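2-oxoglutarate-dependent dioxygenase DAO (Oryza sativa subsp. indica, PDB 6KUN) probably catalyses the irreversible, iron- and 2-oxoglutarate-dependent oxidation of the auxin indole-3-acetic acid to inactive 2-oxoindole-3-acetic acid. Local coordinates at residues B[31-36]-B[212-217]. Residues are numbered along the deposited sequence; the frame is centred on the assembly and turned at random.
Sequences LGCFRV and VVNVGD
Phe34 and Val213 form a hydrogen-bonded antiparallel pair: Val213 N bonds to Phe34 O (2.7 Å) and Phe34 N to Val213 O (3.0 Å). Their side chains run alongside each other on the face of the sheet covered by helix 18-30. With CG between the backbone N and the carbonyl carbon (chi1 59°), the Phe34 ring leans over its neighbour, and Val213 CB makes a CH-pi contact 3.8 Å from the ring centroid. Val36 CG1 meets Val213 CG2 at 3.8 Å. An alanine in place of Phe34 would probably open a gap between Val213 and Leu24, Ala27 and Cys28 of that helix. At Gly32, the first residue after helix 18-30 and one with positive phi, the carbonyl O accepts a bond from Val215 N (2.8 Å). On the other face of the sheet, Cys33 SG packs against Val212 CG1 (3.6 Å). Packing is looser at partly exposed Arg35, where NH2 only grazes Val212 CG2 at 4.1 Å and bonds instead to Asp205 O. The pair thus joins an N-terminal strand to the large sheet of the jelly-roll core, where Asn214 lies near Asp175 and His232, which with His173 form the predicted iron-binding triad typical of 2-oxoglutarate-dependent dioxygenases.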
ATOM      1  N   LEU B  31      20.890  -4.611 -18.185  1.00 26.65           N
ATOM      2  CA  LEU B  31      20.555  -3.643 -17.139  1.00 23.67           C
ATOM      3  C   LEU B  31      21.039  -4.031 -15.747  1.00 17.38           C
ATOM      4  O   LEU B  31      21.345  -3.146 -14.938  1.00 19.53           O
ATOM      5  CB  LEU B  31      19.034  -3.469 -17.051  1.00 29.95           C
ATOM      6  CG  LEU B  31      18.444  -2.086 -16.771  1.00 37.46           C
ATOM      7  CD1 LEU B  31      17.006  -2.211 -16.279  1.00 32.57           C
ATOM      8  CD2 LEU B  31      19.196  -1.246 -15.817  1.00 29.20           C
ATOM      9  N   GLY B  32      21.061  -5.322 -15.420  1.00 24.42           N
ATOM     10  CA  GLY B  32      21.359  -5.719 -14.048  1.00 24.07           C
ATOM     11  C   GLY B  32      20.249  -5.503 -13.058  1.00 20.71           C
ATOM     12  O   GLY B  32      20.507  -5.599 -11.851  1.00 21.26           O
ATOM     13  N   CYS B  33      19.024  -5.248 -13.524  1.00 16.33           N
ATOM     14  CA  CYS B  33      17.917  -4.830 -12.681  1.00 18.31           C
ATOM     15  C   CYS B  33      16.622  -5.249 -13.356  1.00 25.57           C
ATOM     16  O   CYS B  33      16.497  -5.147 -14.577  1.00 22.28           O
ATOM     17  CB  CYS B  33      17.864  -3.309 -12.462  1.00 18.76           C
ATOM     18  SG  CYS B  33      16.524  -2.690 -11.317  1.00 31.51           S
ATOM     19  N   PHE B  34      15.688  -5.765 -12.578  1.00 19.84           N
ATOM     20  CA  PHE B  34      14.385  -6.148 -13.088  1.00 19.29           C
ATOM     21  C   PHE B  34      13.397  -6.236 -11.936  1.00 26.34           C
ATOM     22  O   PHE B  34      13.784  -6.368 -10.766  1.00 20.56           O
ATOM     23  CB  PHE B  34      14.442  -7.467 -13.870  1.00 20.93           C
ATOM     24  CG  PHE B  34      14.939  -8.667 -13.090  1.00 19.91           C
ATOM     25  CD1 PHE B  34      16.293  -8.911 -12.938  1.00 23.23           C
ATOM     26  CD2 PHE B  34      14.046  -9.603 -12.574  1.00 23.08           C
ATOM     27  CE1 PHE B  34      16.763 -10.016 -12.262  1.00 25.43           C
ATOM     28  CE2 PHE B  34      14.542 -10.743 -11.868  1.00 16.97           C
ATOM     29  CZ  PHE B  34      15.886 -10.930 -11.727  1.00 26.47           C
ATOM     30  N   ARG B  35      12.116  -6.157 -12.287  1.00 21.14           N
ATOM     31  CA  ARG B  35      11.029  -6.378 -11.328  1.00 20.52           C
ATOM     32  C   ARG B  35      10.584  -7.837 -11.371  1.00 24.27           C
ATOM     33  O   ARG B  35      10.642  -8.475 -12.420  1.00 26.98           O
ATOM     34  CB  ARG B  35       9.834  -5.483 -11.628  1.00 30.59           C
ATOM     35  CG  ARG B  35      10.131  -4.013 -11.741  1.00 37.54           C
ATOM     36  CD  ARG B  35       8.853  -3.174 -11.573  1.00 45.25           C
ATOM     37  NE  ARG B  35       8.850  -2.447 -10.297  1.00 65.07           N
ATOM     38  CZ  ARG B  35       9.084  -1.140 -10.165  1.00 58.14           C
ATOM     39  NH1 ARG B  35       9.326  -0.373 -11.228  1.00 44.58           N
ATOM     40  NH2 ARG B  35       9.062  -0.587  -8.960  1.00 51.82           N
ATOM     41  N   VAL B  36      10.132  -8.372 -10.219  1.00 21.23           N
ATOM     42  CA  VAL B  36       9.548  -9.719 -10.194  1.00 23.84           C
ATOM     43  C   VAL B  36       8.110  -9.656  -9.710  1.00 32.78           C
ATOM     44  O   VAL B  36       7.825  -9.087  -8.642  1.00 22.90           O
ATOM     45  CB  VAL B  36      10.321 -10.741  -9.340  1.00 23.22           C
ATOM     46  CG1 VAL B  36      11.608 -11.141 -10.018  1.00 32.38           C
ATOM     47  CG2 VAL B  36      10.571 -10.235  -7.952  1.00 30.76           C
ATOM     48  N   VAL B 212      11.937  -5.566  -6.640  1.00 16.24           N
ATOM     49  CA  VAL B 212      13.031  -5.243  -7.557  1.00 18.02           C
ATOM     50  C   VAL B 212      14.199  -6.154  -7.250  1.00 23.69           C
ATOM     51  O   VAL B 212      14.547  -6.342  -6.076  1.00 19.27           O
ATOM     52  CB  VAL B 212      13.428  -3.762  -7.407  1.00 22.23           C
ATOM     53  CG1 VAL B 212      14.576  -3.403  -8.322  1.00 38.66           C
ATOM     54  CG2 VAL B 212      12.219  -2.880  -7.647  1.00 29.50           C
ATOM     55  N   VAL B 213      14.830  -6.696  -8.291  1.00 16.37           N
ATOM     56  CA  VAL B 213      16.031  -7.498  -8.169  1.00 13.88           C
ATOM     57  C   VAL B 213      17.197  -6.750  -8.806  1.00 25.66           C
ATOM     58  O   VAL B 213      17.083  -6.246  -9.930  1.00 19.17           O
ATOM     59  CB  VAL B 213      15.850  -8.889  -8.801  1.00 26.39           C
ATOM     60  CG1 VAL B 213      17.148  -9.712  -8.603  1.00 21.24           C
ATOM     61  CG2 VAL B 213      14.619  -9.584  -8.202  1.00 22.40           C
ATOM     62  N   ASN B 214      18.305  -6.642  -8.077  1.00 19.49           N
ATOM     63  CA  ASN B 214      19.531  -6.040  -8.611  1.00 15.12           C
ATOM     64  C   ASN B 214      20.670  -7.042  -8.577  1.00 19.95           C
ATOM     65  O   ASN B 214      20.876  -7.747  -7.568  1.00 17.78           O
ATOM     66  CB  ASN B 214      19.959  -4.789  -7.756  1.00 23.46           C
ATOM     67  CG  ASN B 214      19.034  -3.598  -7.978  1.00 35.15           C
ATOM     68  OD1 ASN B 214      18.299  -3.538  -8.952  1.00 35.01           O
ATOM     69  ND2 ASN B 214      19.077  -2.650  -7.046  1.00 37.01           N
ATOM     70  N   VAL B 215      21.460  -7.058  -9.647  1.00 18.35           N
ATOM     71  CA  VAL B 215      22.676  -7.873  -9.716  1.00 14.65           C
ATOM     72  C   VAL B 215      23.820  -7.090  -9.118  1.00 14.12           C
ATOM     73  O   VAL B 215      23.999  -5.912  -9.429  1.00 19.99           O
ATOM     74  CB  VAL B 215      23.003  -8.253 -11.187  1.00 14.44           C
ATOM     75  CG1 VAL B 215      24.295  -9.071 -11.247  1.00 21.55           C
ATOM     76  CG2 VAL B 215      21.820  -8.985 -11.812  1.00 21.13           C
ATOM     77  N   GLY B 216      24.639  -7.757  -8.311  1.00 15.26           N
ATOM     78  CA  GLY B 216      25.778  -7.145  -7.674  1.00 13.97           C
ATOM     79  C   GLY B 216      27.106  -7.638  -8.241  1.00 18.46           C
ATOM     80  O   GLY B 216      27.176  -8.359  -9.234  1.00 16.50           O
ATOM     81  N   ASP B 217      28.181  -7.214  -7.585  1.00 16.56           N
ATOM     82  CA  ASP B 217      29.529  -7.421  -8.136  1.00 15.20           C
ATOM     83  C   ASP B 217      29.845  -8.896  -8.241  1.00 14.79           C
ATOM     84  O   ASP B 217      30.373  -9.348  -9.249  1.00 17.66           O
ATOM     85  CB  ASP B 217      30.591  -6.738  -7.290  1.00 14.04           C
ATOM     86  CG  ASP B 217      30.522  -5.220  -7.335  1.00 22.28           C
ATOM     87  OD1 ASP B 217      29.795  -4.632  -8.153  1.00 13.75           O
ATOM     88  OD2 ASP B 217      31.240  -4.609  -6.471  1.00 20.31           O
TER